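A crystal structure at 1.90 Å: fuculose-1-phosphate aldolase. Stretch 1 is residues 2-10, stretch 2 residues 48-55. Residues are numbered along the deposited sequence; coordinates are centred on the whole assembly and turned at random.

Stretch 1 2-10: RARLYAAFR
Stretch 2, residues 48-55: RLTPEDLL

Residues 3-10 form a regular α-helix, with phi/psi near -60/-43 and i to i+4 backbone hydrogen bonds from Tyr6 N to Arg2 O (2.7 Å) through Arg10 N to Tyr6 O (2.8 Å). After Arg48 (-135/54), the second stretch is extended at Leu49 (-70/150) and Thr50 (-129/152), turns through a 3-10 segment at 51-53, and enters a strand at Leu54 (-116/148). Asp53 fastens this turn, receiving Thr50 N at OD1 (2.8 Å) while its own N bonds to Thr50 O (2.6 Å). Tyr6 faces Pro51, with CA atoms 6.2 Å apart, and Arg10 faces Leu49 at 5.4 Å, so the register runs in opposite senses along the two stretches.

Tyr6, Phe9, Leu49 and Leu54 all direct CA-to-CB toward the partner stretch. Tyr6 (chi1 t, 161°; chi2 60°) carries the single direct hydrogen bond: its OH donates to Leu49 O over a very short 2.5 Å, with the acceptor near the ring plane. Pro51, C-gamma exo, covers one face of this ring, CG lying 3.6 Å from the centroid and 7° off the normal, and Tyr6 CE1 reaches Pro51 CD at 3.4 Å. The flat aromatic face suits the proline's CH groups.

Phe9 (chi1 m, -86°; chi2 75°) is buried. Leu54 (mt) sets CD1 over its face, 4.0 Å from the centroid, and CD2 3.5 Å from Phe9 CD2. Leu49, also mt, places CD1 3.6 Å from Phe9 O and 4.3 Å from Phe9 CB. Both branched leucines thus offer methyls to the helix. A water accepts from Leu49 N and donates to Arg10 O, its oxygen 2.9 Å from each, linking the backbones. At the exposed margin, Arg2 starts sideways, but its chain (chi1 -101°, between wells; chi2 and chi3 m; chi4 157°) brings NH2 to 3.8 Å from Leu54 CD1, which lies at the guanidinium edge. The contact buries 386 Å² in total.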

ATOM      1  N   ARG A   2      -3.097  23.081  10.816  1.00 46.78           N
ATOM      2  CA  ARG A   2      -1.807  22.363  10.635  1.00 47.79           C
ATOM      3  C   ARG A   2      -1.977  20.890  10.262  1.00 48.29           C
ATOM      4  O   ARG A   2      -1.414  20.444   9.268  1.00 45.37           O
ATOM      5  CB  ARG A   2      -0.943  22.468  11.902  1.00 49.04           C
ATOM      6  CG  ARG A   2       0.163  23.511  11.813  1.00 45.82           C
ATOM      7  CD  ARG A   2       1.070  23.243  10.613  1.00 62.42           C
ATOM      8  NE  ARG A   2       1.873  22.030  10.769  1.00 57.64           N
ATOM      9  CZ  ARG A   2       2.393  21.344   9.755  1.00 51.68           C
ATOM     10  NH1 ARG A   2       2.195  21.743   8.508  1.00 59.06           N
ATOM     11  NH2 ARG A   2       3.123  20.262   9.985  1.00 48.23           N
ATOM     12  N   ALA A   3      -2.746  20.138  11.048  1.00 40.86           N
ATOM     13  CA  ALA A   3      -2.939  18.715  10.767  1.00 39.67           C
ATOM     14  C   ALA A   3      -3.289  18.466   9.299  1.00 38.30           C
ATOM     15  O   ALA A   3      -2.713  17.596   8.646  1.00 39.08           O
ATOM     16  CB  ALA A   3      -4.029  18.139  11.676  1.00 44.35           C
ATOM     17  N   ARG A   4      -4.236  19.237   8.783  1.00 33.88           N
ATOM     18  CA  ARG A   4      -4.660  19.096   7.401  1.00 31.27           C
ATOM     19  C   ARG A   4      -3.507  19.371   6.425  1.00 34.21           C
ATOM     20  O   ARG A   4      -3.339  18.654   5.438  1.00 35.40           O
ATOM     21  CB  ARG A   4      -5.821  20.047   7.118  1.00 27.78           C
ATOM     22  CG  ARG A   4      -6.378  19.918   5.715  1.00 40.99           C
ATOM     23  CD  ARG A   4      -7.633  20.747   5.524  1.00 46.52           C
ATOM     24  NH2 ARG A   4      -9.131  19.326   2.492  1.00 55.72           N
ATOM     25  N   LEU A   5      -2.720  20.408   6.698  1.00 29.00           N
ATOM     26  CA  LEU A   5      -1.594  20.738   5.831  1.00 28.72           C
ATOM     27  C   LEU A   5      -0.558  19.633   5.946  1.00 32.73           C
ATOM     28  O   LEU A   5       0.037  19.233   4.950  1.00 30.01           O
ATOM     29  CB  LEU A   5      -0.975  22.090   6.217  1.00 26.41           C
ATOM     30  CG  LEU A   5       0.197  22.540   5.331  1.00 30.40           C
ATOM     31  CD1 LEU A   5      -0.249  22.572   3.861  1.00 24.11           C
ATOM     32  CD2 LEU A   5       0.692  23.914   5.780  1.00 34.22           C
ATOM     33  N   TYR A   6      -0.339  19.133   7.161  1.00 28.64           N
ATOM     34  CA  TYR A   6       0.614  18.044   7.347  1.00 35.33           C
ATOM     35  C   TYR A   6       0.154  16.857   6.510  1.00 32.43           C
ATOM     36  O   TYR A   6       0.957  16.170   5.876  1.00 31.01           O
ATOM     37  CB  TYR A   6       0.680  17.588   8.809  1.00 33.63           C
ATOM     38  CG  TYR A   6       1.289  16.202   8.945  1.00 43.05           C
ATOM     39  CD1 TYR A   6       2.586  15.946   8.497  1.00 39.61           C
ATOM     40  CD2 TYR A   6       0.548  15.132   9.457  1.00 38.48           C
ATOM     41  CE1 TYR A   6       3.129  14.664   8.544  1.00 41.20           C
ATOM     42  CE2 TYR A   6       1.081  13.843   9.510  1.00 34.28           C
ATOM     43  CZ  TYR A   6       2.374  13.616   9.050  1.00 40.37           C
ATOM     44  OH  TYR A   6       2.913  12.347   9.071  1.00 36.84           O
ATOM     45  N   ALA A   7      -1.151  16.619   6.536  1.00 32.87           N
ATOM     46  CA  ALA A   7      -1.752  15.517   5.808  1.00 38.86           C
ATOM     47  C   ALA A   7      -1.426  15.637   4.333  1.00 31.71           C
ATOM     48  O   ALA A   7      -1.057  14.655   3.694  1.00 33.80           O
ATOM     49  CB  ALA A   7      -3.260  15.521   6.010  1.00 29.42           C
ATOM     50  N   ALA A   8      -1.563  16.846   3.798  1.00 29.10           N
ATOM     51  CA  ALA A   8      -1.282  17.088   2.387  1.00 30.71           C
ATOM     52  C   ALA A   8       0.171  16.766   2.056  1.00 22.74           C
ATOM     53  O   ALA A   8       0.446  16.176   1.008  1.00 26.44           O
ATOM     54  CB  ALA A   8      -1.608  18.529   2.021  1.00 35.93           C
ATOM     55  N   PHE A   9       1.100  17.158   2.933  1.00 23.14           N
ATOM     56  CA  PHE A   9       2.522  16.863   2.708  1.00 24.82           C
ATOM     57  C   PHE A   9       2.722  15.354   2.769  1.00 26.09           C
ATOM     58  O   PHE A   9       3.431  14.767   1.953  1.00 25.33           O
ATOM     59  CB  PHE A   9       3.410  17.474   3.800  1.00 23.98           C
ATOM     60  CG  PHE A   9       3.814  18.900   3.544  1.00 22.36           C
ATOM     61  CD1 PHE A   9       2.903  19.941   3.711  1.00 23.81           C
ATOM     62  CD2 PHE A   9       5.114  19.198   3.146  1.00 28.01           C
ATOM     63  CE1 PHE A   9       3.281  21.266   3.486  1.00 24.86           C
ATOM     64  CE2 PHE A   9       5.503  20.515   2.918  1.00 30.14           C
ATOM     65  CZ  PHE A   9       4.585  21.551   3.090  1.00 26.56           C
ATOM     66  N   ARG A  10       2.110  14.737   3.771  1.00 24.48           N
ATOM     67  CA  ARG A  10       2.236  13.303   3.962  1.00 26.23           C
ATOM     68  C   ARG A  10       1.720  12.539   2.754  1.00 22.80           C
ATOM     69  O   ARG A  10       2.371  11.623   2.266  1.00 24.68           O
ATOM     70  CB  ARG A  10       1.469  12.871   5.210  1.00 26.68           C
ATOM     71  CG  ARG A  10       1.592  11.396   5.505  1.00 36.35           C
ATOM     72  CD  ARG A  10       0.874  11.042   6.799  1.00 42.07           C
ATOM     73  NE  ARG A  10       0.959   9.613   7.079  1.00 40.91           N
ATOM     74  CZ  ARG A  10       0.298   9.001   8.057  1.00 44.51           C
ATOM     75  NH1 ARG A  10       0.444   7.694   8.223  1.00 50.69           N
ATOM     76  N   ARG A  48       7.403   8.814   3.953  1.00 35.82           N
ATOM     77  CA  ARG A  48       6.974   8.582   5.329  1.00 43.74           C
ATOM     78  C   ARG A  48       7.220   9.806   6.210  1.00 44.31           C
ATOM     79  O   ARG A  48       7.854   9.709   7.258  1.00 37.42           O
ATOM     80  CB  ARG A  48       7.726   7.372   5.905  1.00 49.47           C
ATOM     81  CD  ARG A  48       8.517   5.003   5.598  1.00 42.85           C
ATOM     82  NE  ARG A  48       8.395   3.742   4.864  1.00 46.74           N
ATOM     83  CZ  ARG A  48       7.409   2.863   5.032  1.00 50.73           C
ATOM     84  NH1 ARG A  48       6.446   3.101   5.913  1.00 47.74           N
ATOM     85  NH2 ARG A  48       7.394   1.735   4.329  1.00 35.70           N
ATOM     86  N   LEU A  49       6.705  10.954   5.786  1.00 39.96           N
ATOM     87  CA  LEU A  49       6.883  12.198   6.531  1.00 36.49           C
ATOM     88  C   LEU A  49       6.118  12.264   7.839  1.00 37.83           C
ATOM     89  O   LEU A  49       5.044  11.682   7.982  1.00 37.41           O
ATOM     90  CB  LEU A  49       6.466  13.394   5.677  1.00 32.35           C
ATOM     91  CG  LEU A  49       7.322  13.668   4.451  1.00 31.72           C
ATOM     92  CD1 LEU A  49       6.627  14.698   3.566  1.00 30.15           C
ATOM     93  CD2 LEU A  49       8.691  14.146   4.898  1.00 27.97           C
ATOM     94  N   THR A  50       6.698  13.001   8.780  1.00 37.07           N
ATOM     95  CA  THR A  50       6.136  13.241  10.104  1.00 44.45           C
ATOM     96  C   THR A  50       6.197  14.758  10.278  1.00 46.13           C
ATOM     97  O   THR A  50       7.060  15.406   9.693  1.00 43.66           O
ATOM     98  CB  THR A  50       6.993  12.568  11.197  1.00 48.99           C
ATOM     99  OG1 THR A  50       6.974  11.147  11.017  1.00 56.79           O
ATOM    100  CG2 THR A  50       6.460  12.892  12.566  1.00 55.35           C
ATOM    101  N   PRO A  51       5.283  15.345  11.070  1.00 46.87           N
ATOM    102  CA  PRO A  51       5.290  16.799  11.271  1.00 43.13           C
ATOM    103  C   PRO A  51       6.660  17.397  11.599  1.00 40.12           C
ATOM    104  O   PRO A  51       6.992  18.487  11.134  1.00 40.33           O
ATOM    105  CB  PRO A  51       4.288  16.991  12.403  1.00 46.80           C
ATOM    106  CG  PRO A  51       3.292  15.912  12.136  1.00 46.28           C
ATOM    107  CD  PRO A  51       4.178  14.723  11.820  1.00 47.23           C
ATOM    108  N   GLU A  52       7.455  16.691  12.396  1.00 40.79           N
ATOM    109  CA  GLU A  52       8.773  17.200  12.754  1.00 41.88           C
ATOM    110  C   GLU A  52       9.724  17.199  11.564  1.00 42.15           C
ATOM    111  O   GLU A  52      10.833  17.719  11.651  1.00 35.84           O
ATOM    112  CB  GLU A  52       9.386  16.395  13.910  1.00 45.46           C
ATOM    113  OE2 GLU A  52       7.159  14.986  14.768  1.00 62.58           O
ATOM    114  N   ASP A  53       9.280  16.623  10.450  1.00 32.37           N
ATOM    115  CA  ASP A  53      10.097  16.560   9.246  1.00 33.14           C
ATOM    116  C   ASP A  53       9.952  17.814   8.385  1.00 29.86           C
ATOM    117  O   ASP A  53      10.563  17.903   7.321  1.00 27.31           O
ATOM    118  CB  ASP A  53       9.720  15.326   8.416  1.00 34.86           C
ATOM    119  CG  ASP A  53      10.024  14.020   9.137  1.00 45.72           C
ATOM    120  OD1 ASP A  53       9.462  12.976   8.741  1.00 43.89           O
ATOM    121  OD2 ASP A  53      10.828  14.035  10.091  1.00 44.47           O
ATOM    122  N   LEU A  54       9.130  18.765   8.828  1.00 25.21           N
ATOM    123  CA  LEU A  54       8.942  20.004   8.081  1.00 26.42           C
ATOM    124  C   LEU A  54       9.439  21.194   8.896  1.00 34.34           C
ATOM    125  O   LEU A  54       9.376  21.177  10.128  1.00 31.00           O
ATOM    126  CB  LEU A  54       7.465  20.219   7.754  1.00 22.46           C
ATOM    127  CG  LEU A  54       6.713  19.017   7.168  1.00 25.75           C
ATOM    128  CD1 LEU A  54       5.246  19.366   7.021  1.00 28.82           C
ATOM    129  CD2 LEU A  54       7.317  18.636   5.828  1.00 21.87           C
ATOM    130  N   LEU A  55       9.939  22.218   8.208  1.00 26.49           N
ATOM    131  CA  LEU A  55      10.406  23.428   8.890  1.00 34.69           C
ATOM    132  C   LEU A  55      10.098  24.675   8.071  1.00 33.52           C
ATOM    133  O   LEU A  55      10.003  24.616   6.844  1.00 29.74           O
ATOM    134  CB  LEU A  55      11.908  23.354   9.192  1.00 34.60           C
ATOM    135  CG  LEU A  55      12.971  23.196   8.099  1.00 43.52           C
ATOM    136  CD2 LEU A  55      14.335  23.191   8.781  1.00 47.36           C
TER
HETATM  137  O   HOH W   1       4.905  11.158   3.532  1.00 34.85           O